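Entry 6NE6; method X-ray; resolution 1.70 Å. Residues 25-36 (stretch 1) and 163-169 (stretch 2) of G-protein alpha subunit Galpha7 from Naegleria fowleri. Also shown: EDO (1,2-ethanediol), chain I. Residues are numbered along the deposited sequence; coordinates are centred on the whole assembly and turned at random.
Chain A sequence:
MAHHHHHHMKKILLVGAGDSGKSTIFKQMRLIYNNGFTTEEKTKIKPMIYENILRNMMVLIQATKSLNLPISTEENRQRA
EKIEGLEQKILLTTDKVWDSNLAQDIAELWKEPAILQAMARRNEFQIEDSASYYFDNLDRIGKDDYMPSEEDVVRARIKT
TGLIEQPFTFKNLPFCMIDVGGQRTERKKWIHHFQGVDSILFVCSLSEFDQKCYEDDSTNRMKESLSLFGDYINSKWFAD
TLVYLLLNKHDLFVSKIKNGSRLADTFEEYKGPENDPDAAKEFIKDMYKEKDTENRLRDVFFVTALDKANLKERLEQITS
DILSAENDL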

ATOM      1  N   ILE A  25      -4.016  -2.889   5.057  1.00 12.95           N
ATOM      2  CA  ILE A  25      -4.741  -3.970   5.709  1.00 13.91           C
ATOM      3  C   ILE A  25      -4.697  -3.799   7.217  1.00 14.41           C
ATOM      4  O   ILE A  25      -5.716  -3.946   7.902  1.00 13.22           O
ATOM      5  CB  ILE A  25      -4.164  -5.334   5.291  1.00 13.66           C
ATOM      6  CG1 ILE A  25      -4.388  -5.538   3.797  1.00 14.32           C
ATOM      7  CG2 ILE A  25      -4.825  -6.438   6.088  1.00 14.63           C
ATOM      8  CD1 ILE A  25      -3.886  -6.881   3.291  1.00 18.86           C
ATOM      9  N   PHE A  26      -3.505  -3.515   7.759  1.00 13.36           N
ATOM     10  CA  PHE A  26      -3.387  -3.398   9.210  1.00 12.75           C
ATOM     11  C   PHE A  26      -4.208  -2.222   9.725  1.00 15.32           C
ATOM     12  O   PHE A  26      -4.899  -2.336  10.741  1.00 11.82           O
ATOM     13  CB  PHE A  26      -1.925  -3.255   9.645  1.00 10.65           C
ATOM     14  CG  PHE A  26      -1.760  -3.285  11.149  1.00 10.78           C
ATOM     15  CD1 PHE A  26      -1.642  -4.492  11.811  1.00 14.29           C
ATOM     16  CD2 PHE A  26      -1.772  -2.119  11.894  1.00 16.15           C
ATOM     17  CE1 PHE A  26      -1.524  -4.540  13.194  1.00 15.06           C
ATOM     18  CE2 PHE A  26      -1.656  -2.164  13.286  1.00 17.33           C
ATOM     19  CZ  PHE A  26      -1.534  -3.383  13.928  1.00 16.46           C
ATOM     20  N   LYS A  27      -4.131  -1.076   9.048  1.00 14.92           N
ATOM     21  CA  LYS A  27      -4.859   0.095   9.523  1.00 15.68           C
ATOM     22  C   LYS A  27      -6.363  -0.113   9.429  1.00 16.32           C
ATOM     23  O   LYS A  27      -7.115   0.344  10.304  1.00 15.12           O
ATOM     24  CB  LYS A  27      -4.414   1.338   8.751  1.00 14.38           C
ATOM     25  CG  LYS A  27      -3.031   1.821   9.159  1.00 13.73           C
ATOM     26  CD  LYS A  27      -2.612   3.064   8.363  1.00 16.66           C
ATOM     27  CE  LYS A  27      -2.388   2.743   6.879  1.00 20.48           C
ATOM     28  NZ  LYS A  27      -1.607   3.831   6.205  1.00 20.23           N
ATOM     29  N   GLN A  28      -6.828  -0.804   8.387  1.00 11.48           N
ATOM     30  CA  GLN A  28      -8.250  -1.116   8.306  1.00 14.49           C
ATOM     31  C   GLN A  28      -8.668  -2.054   9.426  1.00 13.35           C
ATOM     32  O   GLN A  28      -9.766  -1.912   9.986  1.00 15.09           O
ATOM     33  CB  GLN A  28      -8.588  -1.731   6.951  1.00 16.93           C
ATOM     34  CG  GLN A  28      -8.445  -0.769   5.798  1.00 18.26           C
ATOM     35  CD  GLN A  28      -9.611   0.207   5.662  1.00 17.40           C
ATOM     36  OE1 GLN A  28     -10.071   0.807   6.645  1.00 20.13           O
ATOM     37  NE2 GLN A  28     -10.092   0.375   4.436  1.00 15.45           N
ATOM     38  N   MET A  29      -7.805  -3.016   9.772  1.00 11.51           N
ATOM     39  CA  MET A  29      -8.113  -3.918  10.879  1.00 12.60           C
ATOM     40  C   MET A  29      -8.234  -3.149  12.188  1.00 11.26           C
ATOM     41  O   MET A  29      -9.117  -3.439  13.008  1.00 14.44           O
ATOM     42  CB  MET A  29      -7.045  -5.010  10.994  1.00 15.33           C
ATOM     43  CG  MET A  29      -7.254  -6.192  10.042  1.00 25.24           C
ATOM     44  SD  MET A  29      -8.659  -7.223  10.500  1.00 27.11           S
ATOM     45  CE  MET A  29      -7.935  -8.211  11.810  1.00 25.14           C
ATOM     46  N   ARG A  30      -7.360  -2.159  12.402  1.00 12.25           N
ATOM     47  CA  ARG A  30      -7.509  -1.286  13.566  1.00 14.84           C
ATOM     48  C   ARG A  30      -8.899  -0.664  13.602  1.00 16.12           C
ATOM     49  O   ARG A  30      -9.541  -0.606  14.663  1.00 14.79           O
ATOM     50  CB  ARG A  30      -6.440  -0.186  13.560  1.00 10.70           C
ATOM     51  CG  ARG A  30      -5.041  -0.666  13.934  1.00  9.83           C
ATOM     52  CD  ARG A  30      -4.085   0.518  14.177  1.00 14.87           C
ATOM     53  NE  ARG A  30      -4.638   1.474  15.141  1.00 14.32           N
ATOM     54  CZ  ARG A  30      -4.044   2.615  15.495  1.00 15.50           C
ATOM     55  NH1 ARG A  30      -2.859   2.950  14.990  1.00 17.21           N
ATOM     56  NH2 ARG A  30      -4.633   3.425  16.358  1.00 15.34           N
ATOM     57  N   LEU A  31      -9.378  -0.174  12.451  1.00 13.02           N
ATOM     58  CA  LEU A  31     -10.681   0.480  12.420  1.00 14.99           C
ATOM     59  C   LEU A  31     -11.800  -0.527  12.633  1.00 16.29           C
ATOM     60  O   LEU A  31     -12.755  -0.250  13.371  1.00 19.24           O
ATOM     61  CB  LEU A  31     -10.865   1.234  11.098  1.00 16.79           C
ATOM     62  CG  LEU A  31      -9.837   2.350  10.870  1.00 14.10           C
ATOM     63  CD1 LEU A  31     -10.056   3.062   9.533  1.00 14.17           C
ATOM     64  CD2 LEU A  31      -9.884   3.357  12.020  1.00 18.94           C
ATOM     65  N   ILE A  32     -11.675  -1.719  12.040  1.00 15.80           N
ATOM     66  CA  ILE A  32     -12.719  -2.729  12.173  1.00 14.96           C
ATOM     67  C   ILE A  32     -12.916  -3.116  13.630  1.00 15.75           C
ATOM     68  O   ILE A  32     -14.047  -3.386  14.066  1.00 18.44           O
ATOM     69  CB  ILE A  32     -12.376  -3.944  11.291  1.00 18.03           C
ATOM     70  CG1 ILE A  32     -12.530  -3.576   9.809  1.00 17.75           C
ATOM     71  CG2 ILE A  32     -13.280  -5.130  11.614  1.00 20.73           C
ATOM     72  CD1 ILE A  32     -11.855  -4.581   8.882  1.00 19.44           C
ATOM     73  N   TYR A  33     -11.841  -3.106  14.418  1.00 17.30           N
ATOM     74  CA  TYR A  33     -11.882  -3.549  15.805  1.00 17.79           C
ATOM     75  C   TYR A  33     -11.773  -2.386  16.788  1.00 18.46           C
ATOM     76  O   TYR A  33     -11.262  -2.545  17.897  1.00 18.53           O
ATOM     77  CB  TYR A  33     -10.801  -4.608  16.036  1.00 12.13           C
ATOM     78  CG  TYR A  33     -11.210  -5.890  15.349  1.00 13.47           C
ATOM     79  CD1 TYR A  33     -10.627  -6.286  14.154  1.00 17.28           C
ATOM     80  CD2 TYR A  33     -12.245  -6.664  15.864  1.00 19.57           C
ATOM     81  CE1 TYR A  33     -11.037  -7.442  13.512  1.00 21.15           C
ATOM     82  CE2 TYR A  33     -12.658  -7.817  15.231  1.00 19.49           C
ATOM     83  CZ  TYR A  33     -12.047  -8.202  14.058  1.00 25.51           C
ATOM     84  OH  TYR A  33     -12.456  -9.351  13.431  1.00 23.66           O
ATOM     85  N   ASN A  34     -12.282  -1.214  16.401  1.00 16.86           N
ATOM     86  CA  ASN A  34     -12.509  -0.115  17.345  1.00 17.66           C
ATOM     87  C   ASN A  34     -11.213   0.343  17.993  1.00 16.90           C
ATOM     88  O   ASN A  34     -11.180   0.717  19.171  1.00 21.05           O
ATOM     89  CB  ASN A  34     -13.524  -0.509  18.415  1.00 20.78           C
ATOM     90  CG  ASN A  34     -14.853  -0.889  17.825  1.00 35.22           C
ATOM     91  OD1 ASN A  34     -15.334  -0.241  16.897  1.00 37.77           O
ATOM     92  ND2 ASN A  34     -15.448  -1.957  18.342  1.00 42.78           N
ATOM     93  N   ASN A  35     -10.138   0.344  17.213  1.00 13.94           N
ATOM     94  CA  ASN A  35      -8.827   0.750  17.691  1.00 14.02           C
ATOM     95  C   ASN A  35      -8.280   1.852  16.796  1.00 14.55           C
ATOM     96  O   ASN A  35      -7.156   1.786  16.291  1.00 16.05           O
ATOM     97  CB  ASN A  35      -7.911  -0.475  17.733  1.00 17.51           C
ATOM     98  CG  ASN A  35      -6.572  -0.200  18.396  1.00 18.59           C
ATOM     99  OD1 ASN A  35      -6.439   0.705  19.232  1.00 21.03           O
ATOM    100  ND2 ASN A  35      -5.571  -0.998  18.038  1.00 16.62           N
ATOM    101  N   GLY A  36      -9.104   2.875  16.592  1.00 17.00           N
ATOM    102  CA  GLY A  36      -8.846   3.911  15.611  1.00 17.77           C
ATOM    103  C   GLY A  36      -7.808   4.924  16.059  1.00 18.33           C
ATOM    104  O   GLY A  36      -7.154   4.799  17.094  1.00 16.32           O
ATOM    105  N   LEU A 163       7.057  -3.036  16.181  1.00 31.09           N
ATOM    106  CA  LEU A 163       6.015  -4.052  16.208  1.00 28.37           C
ATOM    107  C   LEU A 163       4.661  -3.396  16.437  1.00 33.72           C
ATOM    108  O   LEU A 163       4.522  -2.549  17.325  1.00 38.55           O
ATOM    109  CB  LEU A 163       6.292  -5.067  17.317  1.00 29.40           C
ATOM    110  CG  LEU A 163       5.123  -5.993  17.652  1.00 32.96           C
ATOM    111  CD1 LEU A 163       4.970  -7.041  16.571  1.00 31.78           C
ATOM    112  CD2 LEU A 163       5.311  -6.630  19.026  1.00 35.02           C
ATOM    113  N   ILE A 164       3.663  -3.789  15.645  1.00 25.16           N
ATOM    114  CA  ILE A 164       2.278  -3.453  15.947  1.00 24.25           C
ATOM    115  C   ILE A 164       1.424  -4.700  15.766  1.00 20.66           C
ATOM    116  O   ILE A 164       1.627  -5.494  14.839  1.00 17.78           O
ATOM    117  CB  ILE A 164       1.740  -2.274  15.101  1.00 34.68           C
ATOM    118  CG1 ILE A 164       2.320  -2.289  13.686  1.00 42.60           C
ATOM    119  CG2 ILE A 164       2.033  -0.961  15.795  1.00 43.11           C
ATOM    120  CD1 ILE A 164       1.830  -1.155  12.790  1.00 45.77           C
ATOM    121  N   GLU A 165       0.491  -4.877  16.685  1.00 16.64           N
ATOM    122  CA  GLU A 165      -0.388  -6.027  16.734  1.00 15.13           C
ATOM    123  C   GLU A 165      -1.819  -5.542  16.906  1.00 13.79           C
ATOM    124  O   GLU A 165      -2.076  -4.605  17.669  1.00 19.69           O
ATOM    125  CB  GLU A 165      -0.004  -6.938  17.895  1.00 18.22           C
ATOM    126  CG  GLU A 165       1.326  -7.625  17.733  1.00 28.59           C
ATOM    127  CD  GLU A 165       1.539  -8.678  18.806  1.00 30.68           C
ATOM    128  OE1 GLU A 165       1.917  -8.298  19.930  1.00 30.30           O
ATOM    129  OE2 GLU A 165       1.299  -9.873  18.529  1.00 30.05           O
ATOM    130  N   GLN A 166      -2.747  -6.172  16.198  1.00 13.46           N
ATOM    131  CA  GLN A 166      -4.173  -5.927  16.403  1.00 13.41           C
ATOM    132  C   GLN A 166      -4.827  -7.236  16.814  1.00 14.41           C
ATOM    133  O   GLN A 166      -5.097  -8.090  15.949  1.00 14.76           O
ATOM    134  CB  GLN A 166      -4.840  -5.390  15.133  1.00 13.33           C
ATOM    135  CG  GLN A 166      -6.345  -5.192  15.284  1.00 14.38           C
ATOM    136  CD  GLN A 166      -6.676  -4.205  16.385  1.00 14.97           C
ATOM    137  OE1 GLN A 166      -6.336  -3.034  16.289  1.00 16.88           O
ATOM    138  NE2 GLN A 166      -7.307  -4.685  17.446  1.00 14.16           N
ATOM    139  N   PRO A 167      -5.110  -7.440  18.096  1.00 14.09           N
ATOM    140  CA  PRO A 167      -5.788  -8.666  18.518  1.00 14.39           C
ATOM    141  C   PRO A 167      -7.286  -8.555  18.303  1.00 15.55           C
ATOM    142  O   PRO A 167      -7.864  -7.463  18.241  1.00 15.92           O
ATOM    143  CB  PRO A 167      -5.460  -8.764  20.010  1.00 14.96           C
ATOM    144  CG  PRO A 167      -5.365  -7.304  20.435  1.00 15.12           C
ATOM    145  CD  PRO A 167      -4.755  -6.575  19.241  1.00 14.51           C
ATOM    146  N   PHE A 168      -7.913  -9.718  18.176  1.00 14.93           N
ATOM    147  CA  PHE A 168      -9.351  -9.777  17.977  1.00 15.22           C
ATOM    148  C   PHE A 168      -9.811 -11.192  18.261  1.00 16.09           C
ATOM    149  O   PHE A 168      -9.010 -12.123  18.337  1.00 18.26           O
ATOM    150  CB  PHE A 168      -9.762  -9.355  16.561  1.00 17.69           C
ATOM    151  CG  PHE A 168      -9.208 -10.222  15.458  1.00 14.82           C
ATOM    152  CD1 PHE A 168      -9.978 -11.235  14.886  1.00 15.36           C
ATOM    153  CD2 PHE A 168      -7.927 -10.002  14.962  1.00 15.61           C
ATOM    154  CE1 PHE A 168      -9.469 -12.021  13.842  1.00 21.07           C
ATOM    155  CE2 PHE A 168      -7.414 -10.785  13.925  1.00 17.40           C
ATOM    156  CZ  PHE A 168      -8.192 -11.789  13.361  1.00 18.02           C
ATOM    157  N   THR A 169     -11.115 -11.337  18.429  1.00 16.34           N
ATOM    158  CA  THR A 169     -11.726 -12.633  18.656  1.00 18.34           C
ATOM    159  C   THR A 169     -12.616 -12.948  17.466  1.00 22.19           C
ATOM    160  O   THR A 169     -13.360 -12.082  16.992  1.00 21.14           O
ATOM    161  CB  THR A 169     -12.512 -12.651  19.974  1.00 23.38           C
ATOM    162  OG1 THR A 169     -11.582 -12.535  21.061  1.00 20.66           O
ATOM    163  CG2 THR A 169     -13.293 -13.958  20.147  1.00 22.89           C
TER
HETATM  164  C1  EDO I 408     -12.618   3.590  18.149  1.00 41.83           C
HETATM  165  O1  EDO I 408     -11.824   3.312  16.990  1.00 29.36           O
HETATM  166  C2  EDO I 408     -11.693   4.000  19.285  1.00 46.68           C
HETATM  167  O2  EDO I 408     -10.813   5.034  18.824  1.00 50.33           O
HETATM  168  O   HOH W   1      -9.226  -3.333  19.453  1.00 18.12           O
HETATM  169  O   HOH W   2     -14.273 -11.158  14.737  1.00 27.27           O

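Gln166, a buried glutamine, has both ends of its amide satisfied where a helix end meets a strand, yet makes a single direct hydrogen bond across the contact. Asn35 ND2 donates to Gln166 OE1 at 2.8 Å and nearly straight, at 168°. The amide nitrogen turns back to its own strand, Gln166 NE2 donating to Pro167 O at 2.9 Å, and also donates to a water 3.1 Å from NE2; that water in turn donates to Tyr33 O, 2.7 Å away. The example illustrates a general rule: a polar group can be buried cheaply when each of its donors and acceptors finds a partner.

The loop that delivers Asn35 is itself held in place. Past the last helical turn, Asn35 N reaches back to Arg30 O at 2.8 Å, while Arg30 NE and NH2 donate to Asn35 O at 2.8 and 3.0 Å. Arg30 thus grips the backbone of the residue whose side chain crosses to the strand.

Apolar packing flanks this polar centre. Toward the start of the strand, the Phe26 ring lies against Ile164, with Phe26 CZ 3.7 Å from Ile164 CB and Ile164 CG1 over one ring face; the ring also meets the backbone, Phe26 CE1 lying 3.6 Å from Gln166 N. Further along, Phe168 receives two residues of stretch 1. Met29 CE approaches Phe168 CE2 at 3.4 Å, and Phe168 CB sits over the face of Tyr33, 3.5 Å from its ring centroid. The Tyr33 and Phe168 rings are tilted by only 21° yet slid apart, so they barely overlap; the methylene, rather than the Phe168 ring, covers the tyrosine face. A second water, 2.9 Å from Tyr33 OH, donates to Thr169 O at 2.6 Å, linking the phenol to the strand backbone.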